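Side-chain contacts in excinuclease ABC, subunit A. (Deinococcus radiodurans, PDB 2VF7), which probably takes part in excision repair of DNA as a zinc-containing, DNA-binding ATPase of the ABC superfamily that recognises damage: residues S125-Y130 with P343-A348; T175-A180 with N192-L197; A500-L505 with S799-D804; M651-L654 with P658-Y661; D699-A702 with A706-R709. The protein carries 1 engineered substitution. All coordinates share one frame; numbering follows the deposited sequence.

Contact 1: S125-Y130 with P343-A348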
# COMPACT_ATOMS: atom_id res chain seq x y z
N SER A 125 22.59 22.14 -7.55
CA SER A 125 21.58 23.20 -7.45
C SER A 125 22.03 24.39 -6.61
O SER A 125 21.57 25.52 -6.84
CB SER A 125 20.27 22.63 -6.89
OG SER A 125 19.24 23.60 -6.95
N ARG A 126 22.92 24.15 -5.64
CA ARG A 126 23.31 25.18 -4.68
C ARG A 126 24.79 25.59 -4.71
O ARG A 126 25.11 26.74 -4.39
CB ARG A 126 22.94 24.76 -3.25
CG ARG A 126 21.45 24.57 -3.00
CD ARG A 126 21.20 23.90 -1.65
NE ARG A 126 19.94 23.16 -1.61
CZ ARG A 126 19.45 22.56 -0.52
NH1 ARG A 126 20.10 22.59 0.63
NH2 ARG A 126 18.29 21.92 -0.59
N ALA A 127 25.68 24.68 -5.10
CA ALA A 127 27.12 24.92 -4.97
C ALA A 127 27.96 24.63 -6.23
O ALA A 127 29.20 24.61 -6.17
CB ALA A 127 27.67 24.15 -3.78
N GLY A 128 27.29 24.42 -7.36
CA GLY A 128 27.95 24.10 -8.63
C GLY A 128 28.29 25.31 -9.50
O GLY A 128 27.76 26.41 -9.31
N ASP A 129 29.17 25.09 -10.48
CA ASP A 129 29.71 26.16 -11.32
C ASP A 129 28.88 26.44 -12.57
O ASP A 129 29.09 25.84 -13.63
CB ASP A 129 31.17 25.89 -11.67
CG ASP A 129 32.07 25.84 -10.42
OD1 ASP A 129 32.49 26.93 -9.94
OD2 ASP A 129 32.32 24.70 -9.91
N TYR A 130 27.94 27.38 -12.43
CA TYR A 130 27.13 27.89 -13.53
C TYR A 130 27.95 28.69 -14.56
O TYR A 130 29.00 29.27 -14.21
CB TYR A 130 26.04 28.81 -12.97
CG TYR A 130 24.91 28.11 -12.25
CD1 TYR A 130 25.14 27.43 -11.04
CD2 TYR A 130 23.61 28.15 -12.76
CE1 TYR A 130 24.10 26.79 -10.38
CE2 TYR A 130 22.56 27.51 -12.10
CZ TYR A 130 22.81 26.83 -10.91
OH TYR A 130 21.77 26.21 -10.26
N PRO A 343 27.72 34.65 -1.32
CA PRO A 343 26.42 34.99 -0.73
C PRO A 343 26.09 34.01 0.40
O PRO A 343 26.14 34.36 1.58
CB PRO A 343 25.42 34.86 -1.90
CG PRO A 343 26.20 34.38 -3.09
CD PRO A 343 27.57 33.98 -2.63
N GLU A 344 25.75 32.78 -0.00
CA GLU A 344 25.50 31.67 0.92
C GLU A 344 26.43 30.50 0.55
O GLU A 344 27.05 29.89 1.43
CB GLU A 344 24.01 31.27 0.89
CG GLU A 344 23.48 30.81 -0.48
CD GLU A 344 22.07 31.32 -0.78
OE1 GLU A 344 21.97 32.64 -1.13
OE2 GLU A 344 21.06 30.41 -0.69
N GLN A 345 26.52 30.24 -0.76
CA GLN A 345 27.30 29.16 -1.40
C GLN A 345 28.29 28.38 -0.51
O GLN A 345 28.06 27.20 -0.22
CB GLN A 345 28.01 29.70 -2.66
CG GLN A 345 28.35 28.66 -3.73
CD GLN A 345 29.84 28.31 -3.82
OE1 GLN A 345 30.26 27.64 -4.76
NE2 GLN A 345 30.63 28.76 -2.85
N ALA A 346 29.38 29.03 -0.08
CA ALA A 346 30.45 28.35 0.64
C ALA A 346 29.99 27.74 1.97
O ALA A 346 30.51 26.69 2.37
CB ALA A 346 31.64 29.27 0.84
N ILE A 347 29.04 28.39 2.64
CA ILE A 347 28.47 27.89 3.90
C ILE A 347 27.56 26.66 3.68
O ILE A 347 27.32 25.87 4.60
CB ILE A 347 27.67 28.99 4.68
CG1 ILE A 347 28.34 30.37 4.56
CG2 ILE A 347 27.48 28.59 6.15
CD1 ILE A 347 29.47 30.65 5.56
N ALA A 348 27.06 26.51 2.45
CA ALA A 348 26.22 25.38 2.08
C ALA A 348 27.04 24.27 1.42
O ALA A 348 26.76 23.09 1.62
CB ALA A 348 25.08 25.81 1.16

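Contact 2: T175-A180 with N192-L197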
# COMPACT_ATOMS: atom_id res chain seq x y z
N THR A 175 -1.55 -8.87 -48.07
CA THR A 175 -2.84 -8.22 -48.02
C THR A 175 -3.06 -7.74 -46.58
O THR A 175 -2.45 -8.27 -45.65
CB THR A 175 -3.89 -9.29 -48.44
OG1 THR A 175 -4.56 -8.90 -49.65
CG2 THR A 175 -4.89 -9.59 -47.35
N ILE A 176 -3.90 -6.72 -46.37
CA ILE A 176 -4.22 -6.29 -45.00
C ILE A 176 -4.80 -7.47 -44.16
O ILE A 176 -4.38 -7.68 -43.02
CB ILE A 176 -5.07 -4.97 -44.94
CG1 ILE A 176 -4.29 -3.76 -45.47
CG2 ILE A 176 -5.52 -4.66 -43.52
CD1 ILE A 176 -5.17 -2.46 -45.71
N ARG A 177 -5.71 -8.26 -44.73
CA ARG A 177 -6.20 -9.51 -44.08
C ARG A 177 -5.08 -10.57 -43.82
O ARG A 177 -5.19 -11.42 -42.92
CB ARG A 177 -7.35 -10.13 -44.90
CG ARG A 177 -8.20 -11.17 -44.15
CD ARG A 177 -9.35 -11.78 -44.98
NE ARG A 177 -10.21 -10.79 -45.64
CZ ARG A 177 -11.32 -10.29 -45.14
NH1 ARG A 177 -11.76 -10.67 -43.94
NH2 ARG A 177 -12.02 -9.39 -45.82
N GLU A 178 -3.99 -10.51 -44.61
CA GLU A 178 -2.84 -11.39 -44.44
C GLU A 178 -1.85 -10.79 -43.42
O GLU A 178 -0.69 -11.16 -43.37
CB GLU A 178 -2.15 -11.64 -45.78
CG GLU A 178 -2.87 -12.64 -46.70
CD GLU A 178 -2.41 -12.59 -48.16
OE1 GLU A 178 -3.02 -13.30 -49.00
OE2 GLU A 178 -1.45 -11.84 -48.50
N ARG A 179 -2.34 -9.86 -42.60
CA ARG A 179 -1.51 -9.15 -41.60
C ARG A 179 -0.31 -8.40 -42.18
O ARG A 179 0.78 -8.40 -41.59
CB ARG A 179 -1.10 -10.10 -40.48
CG ARG A 179 -2.30 -10.77 -39.83
CD ARG A 179 -2.00 -11.27 -38.45
NE ARG A 179 -3.22 -11.68 -37.77
CZ ARG A 179 -3.80 -11.04 -36.76
NH1 ARG A 179 -3.30 -9.92 -36.25
NH2 ARG A 179 -4.92 -11.53 -36.24
N ALA A 180 -0.52 -7.76 -43.33
CA ALA A 180 0.52 -6.95 -43.98
C ALA A 180 1.08 -5.90 -43.05
O ALA A 180 2.30 -5.65 -43.05
CB ALA A 180 0.02 -6.32 -45.25
N ASN A 192 -9.48 -6.82 -35.34
CA ASN A 192 -10.25 -5.63 -35.01
C ASN A 192 -9.96 -4.42 -35.89
O ASN A 192 -10.87 -3.83 -36.42
CB ASN A 192 -9.99 -5.26 -33.56
CG ASN A 192 -10.82 -4.06 -33.08
OD1 ASN A 192 -10.33 -3.22 -32.31
ND2 ASN A 192 -12.07 -3.99 -33.52
N GLN A 193 -8.68 -4.08 -36.06
CA GLN A 193 -8.29 -2.91 -36.86
C GLN A 193 -8.59 -3.16 -38.36
O GLN A 193 -8.94 -2.24 -39.14
CB GLN A 193 -6.80 -2.59 -36.65
CG GLN A 193 -6.41 -2.02 -35.26
CD GLN A 193 -7.27 -0.80 -34.81
OE1 GLN A 193 -7.42 0.16 -35.54
NE2 GLN A 193 -7.82 -0.87 -33.62
N ARG A 194 -8.46 -4.43 -38.73
CA ARG A 194 -8.75 -4.89 -40.07
C ARG A 194 -10.23 -4.82 -40.35
O ARG A 194 -10.63 -4.38 -41.42
CB ARG A 194 -8.22 -6.30 -40.25
CG ARG A 194 -8.53 -6.92 -41.58
CD ARG A 194 -9.59 -7.96 -41.38
NE ARG A 194 -9.00 -9.13 -40.78
CZ ARG A 194 -9.71 -10.15 -40.34
NH1 ARG A 194 -11.04 -10.11 -40.40
NH2 ARG A 194 -9.09 -11.20 -39.83
N ASP A 195 -11.05 -5.25 -39.38
CA ASP A 195 -12.51 -5.11 -39.52
C ASP A 195 -13.01 -3.68 -39.43
O ASP A 195 -14.08 -3.35 -39.99
CB ASP A 195 -13.28 -6.06 -38.59
CG ASP A 195 -13.18 -7.53 -39.07
OD1 ASP A 195 -12.81 -7.75 -40.25
OD2 ASP A 195 -13.47 -8.45 -38.29
N ILE A 196 -12.24 -2.82 -38.75
CA ILE A 196 -12.55 -1.39 -38.76
C ILE A 196 -12.36 -0.84 -40.17
O ILE A 196 -13.24 -0.15 -40.68
CB ILE A 196 -11.75 -0.58 -37.67
CG1 ILE A 196 -12.25 -0.93 -36.28
CG2 ILE A 196 -11.86 0.96 -37.91
CD1 ILE A 196 -11.36 -0.47 -35.23
N LEU A 197 -11.22 -1.16 -40.79
CA LEU A 197 -10.97 -0.78 -42.19
C LEU A 197 -12.00 -1.25 -43.21
O LEU A 197 -12.24 -0.53 -44.17
CB LEU A 197 -9.55 -1.18 -42.65
CG LEU A 197 -8.31 -0.65 -41.91
CD1 LEU A 197 -7.02 -1.05 -42.61
CD2 LEU A 197 -8.39 0.87 -41.73

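Contact 3: A500-L505 with S799-D804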
# COMPACT_ATOMS: atom_id res chain seq x y z
N ALA A 500 45.49 -31.49 -19.88
CA ALA A 500 45.48 -32.18 -21.17
C ALA A 500 45.84 -31.23 -22.31
O ALA A 500 46.39 -31.65 -23.33
CB ALA A 500 44.12 -32.81 -21.40
N GLY A 501 45.53 -29.95 -22.12
CA GLY A 501 45.82 -28.88 -23.09
C GLY A 501 45.68 -27.51 -22.46
O GLY A 501 45.46 -27.39 -21.24
N TRP A 502 45.79 -26.46 -23.27
CA TRP A 502 45.73 -25.09 -22.76
C TRP A 502 44.91 -24.16 -23.65
O TRP A 502 45.17 -24.04 -24.85
CB TRP A 502 47.14 -24.52 -22.58
CG TRP A 502 47.92 -25.15 -21.46
CD1 TRP A 502 48.79 -26.21 -21.56
CD2 TRP A 502 47.92 -24.77 -20.08
NE1 TRP A 502 49.32 -26.50 -20.33
CE2 TRP A 502 48.81 -25.63 -19.40
CE3 TRP A 502 47.26 -23.77 -19.35
CZ2 TRP A 502 49.05 -25.53 -18.02
CZ3 TRP A 502 47.51 -23.67 -17.97
CH2 TRP A 502 48.39 -24.55 -17.33
N LEU A 503 43.92 -23.50 -23.04
CA LEU A 503 43.03 -22.55 -23.71
C LEU A 503 43.55 -21.13 -23.47
O LEU A 503 43.78 -20.73 -22.32
CB LEU A 503 41.60 -22.70 -23.16
CG LEU A 503 40.30 -22.41 -23.93
CD1 LEU A 503 39.51 -21.21 -23.38
CD2 LEU A 503 40.48 -22.31 -25.47
N GLU A 504 43.75 -20.37 -24.54
CA GLU A 504 44.27 -19.00 -24.44
C GLU A 504 43.18 -17.95 -24.68
O GLU A 504 42.50 -17.97 -25.71
CB GLU A 504 45.44 -18.79 -25.42
CG GLU A 504 46.64 -19.73 -25.21
CD GLU A 504 47.80 -19.47 -26.19
OE1 GLU A 504 47.60 -18.72 -27.17
OE2 GLU A 504 48.91 -20.03 -25.97
N LEU A 505 43.01 -17.06 -23.70
CA LEU A 505 42.14 -15.89 -23.83
C LEU A 505 43.03 -14.64 -23.79
O LEU A 505 43.49 -14.22 -22.72
CB LEU A 505 41.10 -15.85 -22.71
CG LEU A 505 39.61 -15.51 -22.92
CD1 LEU A 505 39.00 -15.15 -21.59
CD2 LEU A 505 39.36 -14.38 -23.90
N SER A 799 40.83 -27.74 -5.91
CA SER A 799 41.01 -27.55 -7.35
C SER A 799 42.29 -28.24 -7.81
O SER A 799 43.04 -28.77 -6.99
CB SER A 799 41.10 -26.07 -7.67
OG SER A 799 39.91 -25.43 -7.24
N ASP A 800 42.52 -28.25 -9.13
CA ASP A 800 43.79 -28.72 -9.73
C ASP A 800 44.70 -27.56 -10.14
O ASP A 800 45.92 -27.73 -10.25
CB ASP A 800 43.52 -29.61 -10.94
CG ASP A 800 42.66 -30.81 -10.60
OD1 ASP A 800 43.16 -31.67 -9.85
OD2 ASP A 800 41.51 -30.91 -11.09
N TRP A 801 44.09 -26.39 -10.38
CA TRP A 801 44.77 -25.15 -10.77
C TRP A 801 44.02 -23.94 -10.18
O TRP A 801 42.86 -24.08 -9.77
CB TRP A 801 44.83 -25.06 -12.30
CG TRP A 801 45.79 -24.03 -12.83
CD1 TRP A 801 45.47 -22.78 -13.28
CD2 TRP A 801 47.21 -24.17 -13.00
NE1 TRP A 801 46.59 -22.13 -13.70
CE2 TRP A 801 47.68 -22.96 -13.54
CE3 TRP A 801 48.13 -25.20 -12.74
CZ2 TRP A 801 49.04 -22.74 -13.83
CZ3 TRP A 801 49.48 -24.99 -13.03
CH2 TRP A 801 49.92 -23.76 -13.56
N VAL A 802 44.68 -22.77 -10.09
CA VAL A 802 44.08 -21.55 -9.52
C VAL A 802 44.54 -20.27 -10.24
O VAL A 802 45.72 -20.12 -10.53
CB VAL A 802 44.35 -21.38 -7.98
CG1 VAL A 802 43.78 -20.07 -7.46
CG2 VAL A 802 43.79 -22.55 -7.17
N LEU A 803 43.60 -19.37 -10.51
CA LEU A 803 43.88 -18.06 -11.10
C LEU A 803 43.48 -16.92 -10.16
O LEU A 803 42.30 -16.62 -9.99
CB LEU A 803 43.14 -17.90 -12.44
CG LEU A 803 43.83 -18.21 -13.78
CD1 LEU A 803 44.28 -19.65 -13.90
CD2 LEU A 803 42.87 -17.89 -14.91
N ASP A 804 44.47 -16.28 -9.56
CA ASP A 804 44.20 -15.18 -8.65
C ASP A 804 44.16 -13.88 -9.44
O ASP A 804 45.13 -13.52 -10.09
CB ASP A 804 45.25 -15.10 -7.54
CG ASP A 804 44.80 -14.29 -6.36
OD1 ASP A 804 43.67 -14.52 -5.90
OD2 ASP A 804 45.55 -13.43 -5.88

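Contact 4: M651-L654 with P658-Y661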
# COMPACT_ATOMS: atom_id res chain seq x y z
N MET A 651 -1.39 -15.36 -8.79
CA MET A 651 -0.77 -14.12 -8.32
C MET A 651 -1.74 -13.23 -7.54
O MET A 651 -2.85 -12.94 -7.99
CB MET A 651 -0.17 -13.33 -9.50
CG MET A 651 0.53 -12.03 -9.07
SD MET A 651 2.32 -12.08 -9.15
CE MET A 651 2.56 -11.22 -10.70
N VAL A 652 -1.30 -12.81 -6.36
CA VAL A 652 -2.11 -11.92 -5.55
C VAL A 652 -1.55 -10.50 -5.62
O VAL A 652 -0.74 -10.08 -4.78
CB VAL A 652 -2.32 -12.45 -4.10
CG1 VAL A 652 -3.20 -13.71 -4.12
CG2 VAL A 652 -1.01 -12.73 -3.38
N GLU A 653 -1.98 -9.78 -6.66
CA GLU A 653 -1.65 -8.36 -6.88
C GLU A 653 -2.37 -7.49 -5.86
O GLU A 653 -2.68 -6.32 -6.10
CB GLU A 653 -2.02 -7.95 -8.31
CG GLU A 653 -0.92 -8.25 -9.35
CD GLU A 653 0.14 -7.16 -9.42
OE1 GLU A 653 1.34 -7.51 -9.43
OE2 GLU A 653 -0.22 -5.95 -9.46
N LEU A 654 -2.63 -8.11 -4.71
CA LEU A 654 -3.22 -7.49 -3.55
C LEU A 654 -2.07 -6.94 -2.72
O LEU A 654 -2.21 -5.91 -2.03
CB LEU A 654 -4.04 -8.52 -2.77
CG LEU A 654 -5.36 -9.08 -3.34
CD1 LEU A 654 -6.42 -7.98 -3.57
CD2 LEU A 654 -5.18 -9.93 -4.60
N PRO A 658 6.16 -5.93 -3.67
CA PRO A 658 6.25 -7.08 -4.56
C PRO A 658 5.17 -8.14 -4.33
O PRO A 658 5.06 -8.70 -3.24
CB PRO A 658 7.65 -7.62 -4.25
CG PRO A 658 8.47 -6.35 -3.94
CD PRO A 658 7.46 -5.24 -3.59
N SER A 659 4.38 -8.37 -5.37
CA SER A 659 3.32 -9.39 -5.37
C SER A 659 3.85 -10.80 -5.07
O SER A 659 5.01 -11.10 -5.37
CB SER A 659 2.61 -9.38 -6.73
OG SER A 659 1.24 -9.73 -6.62
N VAL A 660 3.02 -11.65 -4.46
CA VAL A 660 3.37 -13.05 -4.16
C VAL A 660 2.34 -14.05 -4.71
O VAL A 660 1.35 -13.64 -5.30
CB VAL A 660 3.57 -13.29 -2.63
CG1 VAL A 660 4.75 -12.49 -2.10
CG2 VAL A 660 2.30 -13.00 -1.84
N TYR A 661 2.57 -15.35 -4.50
CA TYR A 661 1.70 -16.41 -5.04
C TYR A 661 0.88 -17.16 -3.98
O TYR A 661 1.39 -17.53 -2.94
CB TYR A 661 2.50 -17.41 -5.89
CG TYR A 661 2.92 -16.89 -7.25
CD1 TYR A 661 4.18 -16.31 -7.44
CD2 TYR A 661 2.06 -16.97 -8.35
CE1 TYR A 661 4.58 -15.83 -8.70
CE2 TYR A 661 2.43 -16.49 -9.61
CZ TYR A 661 3.70 -15.93 -9.79
OH TYR A 661 4.07 -15.45 -11.04

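Contact 5: D699-A702 with A706-R709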
# COMPACT_ATOMS: atom_id res chain seq x y z
N ASP A 699 12.49 -44.23 -5.35
CA ASP A 699 11.85 -45.49 -5.02
C ASP A 699 10.82 -45.92 -6.08
O ASP A 699 10.90 -47.02 -6.61
CB ASP A 699 11.12 -45.37 -3.69
CG ASP A 699 12.05 -45.43 -2.51
OD1 ASP A 699 11.94 -46.41 -1.74
OD2 ASP A 699 12.88 -44.51 -2.33
N PHE A 700 9.87 -45.05 -6.36
CA PHE A 700 8.68 -45.37 -7.14
C PHE A 700 8.99 -45.71 -8.62
O PHE A 700 8.33 -46.56 -9.22
CB PHE A 700 7.67 -44.23 -7.00
CG PHE A 700 6.32 -44.52 -7.60
CD1 PHE A 700 5.92 -43.88 -8.79
CD2 PHE A 700 5.45 -45.41 -6.99
CE1 PHE A 700 4.67 -44.15 -9.36
CE2 PHE A 700 4.21 -45.66 -7.55
CZ PHE A 700 3.82 -45.04 -8.74
N PHE A 701 10.01 -45.06 -9.17
CA PHE A 701 10.38 -45.21 -10.59
C PHE A 701 11.65 -46.00 -10.81
O PHE A 701 12.24 -45.91 -11.89
CB PHE A 701 10.59 -43.84 -11.22
CG PHE A 701 9.33 -43.07 -11.43
CD1 PHE A 701 9.12 -41.87 -10.74
CD2 PHE A 701 8.35 -43.53 -12.30
CE1 PHE A 701 7.95 -41.14 -10.94
CE2 PHE A 701 7.18 -42.83 -12.49
CZ PHE A 701 6.98 -41.62 -11.82
N ALA A 702 12.07 -46.76 -9.80
CA ALA A 702 13.26 -47.61 -9.85
C ALA A 702 13.44 -48.40 -11.15
O ALA A 702 14.56 -48.56 -11.62
CB ALA A 702 13.26 -48.56 -8.67
N ALA A 706 14.87 -44.28 -17.76
CA ALA A 706 15.21 -42.91 -18.11
C ALA A 706 14.79 -41.89 -17.04
O ALA A 706 15.45 -40.88 -16.84
CB ALA A 706 14.60 -42.54 -19.47
N ILE A 707 13.65 -42.16 -16.39
CA ILE A 707 13.17 -41.31 -15.31
C ILE A 707 14.11 -41.50 -14.14
O ILE A 707 14.74 -40.54 -13.69
CB ILE A 707 11.69 -41.61 -14.92
CG1 ILE A 707 10.73 -41.21 -16.05
CG2 ILE A 707 11.30 -40.86 -13.64
CD1 ILE A 707 9.45 -41.98 -16.07
N PHE A 708 14.27 -42.74 -13.69
CA PHE A 708 15.15 -43.05 -12.55
C PHE A 708 16.56 -42.45 -12.66
O PHE A 708 17.15 -42.08 -11.65
CB PHE A 708 15.22 -44.57 -12.33
CG PHE A 708 16.27 -45.00 -11.34
CD1 PHE A 708 15.99 -45.06 -9.98
CD2 PHE A 708 17.54 -45.35 -11.78
CE1 PHE A 708 16.97 -45.47 -9.07
CE2 PHE A 708 18.54 -45.76 -10.86
CZ PHE A 708 18.24 -45.82 -9.51
N ARG A 709 17.09 -42.38 -13.87
CA ARG A 709 18.43 -41.83 -14.06
C ARG A 709 18.52 -40.30 -13.94
O ARG A 709 19.52 -39.78 -13.45
CB ARG A 709 19.01 -42.31 -15.39
CG ARG A 709 19.50 -43.77 -15.33
CD ARG A 709 20.54 -44.04 -16.39
NE ARG A 709 20.33 -45.34 -17.04
CZ ARG A 709 19.62 -45.51 -18.16
NH1 ARG A 709 19.04 -44.44 -18.80
NH2 ARG A 709 19.50 -46.74 -18.66

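Contact 1: S125-Y130 with P343-A348
With CG swung anti to its backbone N (chi1 -155°) and the chain then bent at chi2 (-106°), Q345 sends its side chain across to the backbone of R126 and A127. Along that chain Q345 CG lies 3.8 Å from R126 O, a plain van der Waals approach. Further out, OE1 of the Q345 amide stands 3.5 Å from A127 O. Both are acceptors, so this is an approach of two oxygens and no hydrogen bond joins them; the contact is made by packing. The methyl of A127 flanks the same amide, its CB 4.5 Å from Q345 OE1. Two helix ends meet here: residues 125-127 are the last, weakly bonded turn of helix 116-127, while Q345 lies in the first part of helix 345-365. The backbones come near enough that the CA atoms of A127 and Q345 are only 5.5 Å apart. One turn on, A348 points its CB toward the end of helix 116-127, and its N bonds back to Q345 O at 2.9 Å. Helix 345-365 goes on taking side chains from the other helix beyond this point, with A127 resting on L349 and R126 touching R351 and M352. On the other segment the chain turns away after A127 and Y130 folds back: its hydroxyl makes a weak 3.5 Å bond to S125 O and also bonds V137 N, while S125 OG holds V137 O.

Contact 2: T175-A180 with N192-L197
Within the UvrA DNA-binding domain, a type I turn from I176 to R179 packs against helix 187-199, I176 meeting L197 and R177 meeting R194. The apolar half is simple: the CD1 methyl of I176 lies 3.9 Å from CD1 of L197, the two side chains crossing at about a right angle, and both also rest on I219 of helix 213-221. In the polar half two arginines lie side by side. R194 bends at chi2 (-107°) and again at chi3, which lays its guanidinium beside the turn, where CG of R177 sits 3.9 Å above one face of it, toward the rim. The two guanidinium planes are 47° apart, and NH1 of R177 comes within 3.7 Å of NH1 of R194. Each arginine has its own carboxylate. R194 NH1 makes a 3.0 Å salt bridge to OD1 of its neighbour D195, the oxygen being met from above the carboxylate plane, and R177 NE pairs with D205. D195 OD1 is also 4.8 Å from R177 NH1, near though not in contact. The two acids would be expected to temper the closeness of the positive groups while the R194 guanidinium keeps one face on R177 CG.

Contact 3: A500-L505 with S799-D804
W502 and W801 belong to strands whose backbones stay well apart, 12.0 Å between their CA atoms, and no backbone bond links the two segments; the indole rings alone span the distance. They meet as a T-shaped (edge-to-face) pair. The far corner of the W502 indole, CH2, stands over one face of W801, nearest to CZ2 at 4.0 Å and displaced toward the rim. The planes of the two six-membered rings are 80° apart and their centroids 5.5 Å. Different first torsions bring them together: in W801, CG lies anti to the backbone N (chi1 -165°) and the ring stands between the strands, whereas W502 has CG anti to its carbonyl carbon (chi1 -69°) and reaches across with its benzo edge leading. L803, two residues along the strand, brings CD1 up in the ring plane, leaving the W801 ring with L803 at its rim and W502 over one face. The pair is small and lies near the surface, with 82 Å² buried in all. W502 has a second partner for its ring, R519 on the adjacent strand, in a cation-pi contact, and it touches P521 there. The 502-510 strand runs in the middle of a three-stranded antiparallel sheet, between strands 516-521 and 575-578. Strand 801-805 belongs instead to the six-stranded mixed sheet of the ABC-type ATPase core, flanked by 816-820 and by 525-529, which leads into the P-loop of the second ADP site; L803 touches V518 and F520, joining the two sheets beside the tryptophans.

Contact 4: M651-L654 with P658-Y661
S659 makes the shortest contact, its OG donating to V652 O at 2.7 Å. The approach is unusual: the hydroxyl stands above the carbonyl plane, with a C=O...donor angle of 93°, so it does not point at a lone pair. Next to it, V652 N donates to V660 O at 3.0 Å in a nearly straight bond of 177°. On the side of M651 and Y661, an antiparallel non-hydrogen-bonded pair, a Met-aromatic contact forms: M651 SD lies over one face of the Y661 ring, 4.5 Å from its centroid and offset toward the rim. Bends of M651 at chi2 (107°) and chi3 bring SD there and against S659 CB, 3.6 Å away. E653 comes in from the turn, its OE1 3.5 Å from S659 CB. On the other side the CG2 methyls of V652 and V660 meet at 3.7 Å, and A80 of helix 77-80 packs on both valines. Beyond this shell, the hairpin, set in the chain between zinc ligands C641/C644 and C664/C667, stands near the first ADP site: the side chain of Y661, which rests on P598, is about 7 Å from that of E730 and about 9 Å from the bound ADP, and P658 touches S70 of the second subunit. V652 thus has both backbone polar groups engaged across the hairpin, N with V660 and O with S659, between a sulfur-aromatic face and an aliphatic one.

Contact 5: D699-A702 with A706-R709
F701 leaves the end of helix 694-700 and turns its side chain toward I707 on the next helix. Starting at CB, the first atom it meets is the CG2 methyl of I707, 3.9 Å away. I707 CG2 then sits over the F701 ring, 3.7 Å from CG and 4.0 Å from the centroid, 26° off the normal, a CH-pi contact shifted toward the rim. The opposite face of the ring is taken by the neighbouring F700, whose CD1 lies over its centre. At the far end, F701 CZ comes up to the edge of the F700 ring, in its plane. The backbone is engaged as well: F701 O approaches F708 CB at 3.3 Å. F708, with CG anti to its backbone N (chi1 170°), lays its ring against A702, CD1 being 3.7 Å from A702 CA and A702 O lying over one face. Between helices 694-700 and 705-716 runs a short connection packed by aromatic and aliphatic side chains, with two backbone carbonyls against F708, and L615 and V612 of helix 609-617 add to the same patch beside F701 and I707. No hydrogen bond crosses, so between these two segments the contact rests on van der Waals and CH-pi packing.

Overall arrangement
Along the chain, contact 1 closes a stretch of 212 residues that holds contact 2; contact 3 then opens, enclosing contact 4 and contact 5 in turn before it closes. None touches another. The greatest separation is between contacts 1 and 5, whose centres lie about 73 Å apart on opposite sides of the chain's centre, whereas contacts 4 and 5 are about 36 Å apart, centre to centre. Contacts 3, 4 and 5 share the ABC transporter domain; contact 2 is in the UvrA DNA-binding domain, about 37 Å from contact 4, again between centres. They are separate local packings spread over the DNA-binding and ATPase parts, and only contact 4 comes close to a bound ADP.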